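Local structure of CbsA (Xanthomonas oryzae pv. oryzae, 5XYH) at residues 94-99 with 168-173. The protein hydrolyses cellulose as a family 6 exoglucanase (1,4-beta-cellobiosidase), probably releasing cellobiose from chain ends during attack on the rice cell wall. Sequence-based numbering, arbitrary orientation.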
loop_
_atom_site.group_PDB
_atom_site.type_symbol
_atom_site.label_atom_id
_atom_site.label_comp_id
_atom_site.label_asym_id
_atom_site.label_seq_id
_atom_site.Cartn_x
_atom_site.Cartn_y
_atom_site.Cartn_z
ATOM N N ASP A 94 -11.823 1.092 -5.525
ATOM C CA ASP A 94 -12.580 0.984 -6.772
ATOM C C ASP A 94 -12.888 2.352 -7.384
ATOM O O ASP A 94 -13.935 2.527 -8.016
ATOM C CB ASP A 94 -13.886 0.204 -6.560
ATOM C CG ASP A 94 -14.382 -0.465 -7.845
ATOM O OD1 ASP A 94 -13.582 -0.610 -8.800
ATOM O OD2 ASP A 94 -15.572 -0.834 -7.898
ATOM N N MET A 95 -11.989 3.316 -7.221
ATOM C CA MET A 95 -12.179 4.649 -7.782
ATOM C C MET A 95 -12.557 4.574 -9.264
ATOM O O MET A 95 -11.968 3.789 -10.016
ATOM C CB MET A 95 -10.899 5.473 -7.622
ATOM C CG MET A 95 -11.056 6.915 -8.062
ATOM S SD MET A 95 -12.064 7.873 -6.906
ATOM C CE MET A 95 -10.862 8.138 -5.601
ATOM N N PRO A 96 -13.524 5.372 -9.720
ATOM C CA PRO A 96 -13.689 5.580 -11.164
ATOM C C PRO A 96 -12.379 6.039 -11.796
ATOM O O PRO A 96 -11.655 6.853 -11.233
ATOM C CB PRO A 96 -14.762 6.673 -11.248
ATOM C CG PRO A 96 -15.484 6.624 -9.922
ATOM C CD PRO A 96 -14.450 6.196 -8.919
ATOM N N GLY A 97 -12.072 5.497 -12.973
ATOM C CA GLY A 97 -10.800 5.808 -13.609
ATOM C C GLY A 97 -9.591 5.416 -12.784
ATOM O O GLY A 97 -8.579 6.134 -12.786
ATOM N N ARG A 98 -9.677 4.279 -12.082
ATOM C CA ARG A 98 -8.645 3.858 -11.135
ATOM C C ARG A 98 -7.278 3.801 -11.803
ATOM O O ARG A 98 -7.165 3.486 -12.989
ATOM C CB ARG A 98 -9.003 2.487 -10.553
ATOM C CG ARG A 98 -8.519 2.255 -9.119
ATOM C CD ARG A 98 -8.913 0.877 -8.617
ATOM N NE ARG A 98 -8.192 -0.185 -9.312
ATOM C CZ ARG A 98 -8.532 -1.464 -9.272
ATOM N NH1 ARG A 98 -9.577 -1.847 -8.560
ATOM N NH2 ARG A 98 -7.831 -2.361 -9.947
ATOM N N ASP A 99 -6.241 4.154 -11.040
ATOM C CA ASP A 99 -4.846 4.034 -11.467
ATOM C C ASP A 99 -4.585 4.799 -12.767
ATOM O O ASP A 99 -4.175 4.238 -13.791
ATOM C CB ASP A 99 -4.456 2.560 -11.599
ATOM C CG ASP A 99 -4.994 1.717 -10.452
ATOM O OD1 ASP A 99 -4.483 1.847 -9.316
ATOM O OD2 ASP A 99 -5.933 0.930 -10.685
ATOM N N SER A 168 -12.110 16.764 -13.921
ATOM C CA SER A 168 -13.475 16.280 -13.751
ATOM C C SER A 168 -13.948 16.375 -12.307
ATOM O O SER A 168 -15.154 16.288 -12.059
ATOM C CB SER A 168 -13.587 14.831 -14.215
ATOM O OG SER A 168 -12.920 13.965 -13.300
ATOM N N GLY A 169 -13.032 16.517 -11.351
ATOM C CA GLY A 169 -13.398 16.493 -9.946
ATOM C C GLY A 169 -13.728 15.124 -9.397
ATOM O O GLY A 169 -14.023 15.014 -8.204
ATOM N N ILE A 170 -13.633 14.064 -10.208
ATOM C CA ILE A 170 -14.209 12.780 -9.816
ATOM C C ILE A 170 -13.383 12.108 -8.720
ATOM O O ILE A 170 -13.948 11.545 -7.776
ATOM C CB ILE A 170 -14.390 11.873 -11.045
ATOM C CG1 ILE A 170 -15.464 12.478 -11.962
ATOM C CG2 ILE A 170 -14.793 10.478 -10.613
ATOM C CD1 ILE A 170 -15.706 11.698 -13.275
ATOM N N TYR A 171 -12.044 12.145 -8.813
ATOM C CA TYR A 171 -11.239 11.575 -7.733
ATOM C C TYR A 171 -11.597 12.215 -6.397
ATOM O O TYR A 171 -11.862 11.514 -5.415
ATOM C CB TYR A 171 -9.743 11.753 -7.998
ATOM C CG TYR A 171 -9.093 10.650 -8.794
ATOM C CD1 TYR A 171 -9.841 9.816 -9.617
ATOM C CD2 TYR A 171 -7.711 10.460 -8.742
ATOM C CE1 TYR A 171 -9.225 8.813 -10.365
ATOM C CE2 TYR A 171 -7.089 9.466 -9.476
ATOM C CZ TYR A 171 -7.844 8.651 -10.290
ATOM O OH TYR A 171 -7.217 7.670 -11.014
ATOM N N GLU A 172 -11.636 13.551 -6.355
ATOM C CA GLU A 172 -11.940 14.253 -5.112
ATOM C C GLU A 172 -13.361 13.962 -4.651
ATOM O O GLU A 172 -13.612 13.842 -3.446
ATOM C CB GLU A 172 -11.719 15.757 -5.291
ATOM C CG GLU A 172 -10.260 16.103 -5.531
ATOM C CD GLU A 172 -10.052 17.510 -6.057
ATOM O OE1 GLU A 172 -9.882 18.430 -5.230
ATOM O OE2 GLU A 172 -10.040 17.687 -7.307
ATOM N N ALA A 173 -14.300 13.834 -5.598
ATOM C CA ALA A 173 -15.678 13.523 -5.227
ATOM C C ALA A 173 -15.785 12.118 -4.661
ATOM O O ALA A 173 -16.502 11.896 -3.681
ATOM C CB ALA A 173 -16.612 13.687 -6.426
HETATM O O HOH W 1 -6.885 5.480 -8.493
#
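M95 and Y171 bring the two backbones to 7.0 Å between their CA atoms, where the type II turn of M95 to R98 faces the first turn of helix 170-183. The Y171 side chain reaches across, and its OH donates to G97 O over 2.7 Å; that oxygen lies at the ring edge, in plane, while the hydroxyl sits 38° above the carbonyl plane. P96 O is at the same edge, 3.2 Å from Y171 CE1. M95 CG, anti to its backbone N (chi1 -175°), comes obliquely to CE1 and CD1. Bends at chi2 and chi3 then fold the thioether back, with SD 4.8 Å from the ring centroid in an oblique Met-aromatic contact and CE 3.5 Å from Y171 O. In this glycoside hydrolase family 6 domain, a distorted beta/alpha barrel, the turn belongs to the loop after strand 86-92. P96 CB packs on I170 CG2 at 3.9 Å, and both side chains also touch helix 113-131. A water accepts from D99 N and donates weakly to Y171 OH. The R98 side chain leaves its CA away from the helix; NE forms a salt bridge with D99 OD2 (2.9 Å) and NH1 hydrogen-bonds D52 O, while Y93 OH hydrogen-bonds D99 OD1.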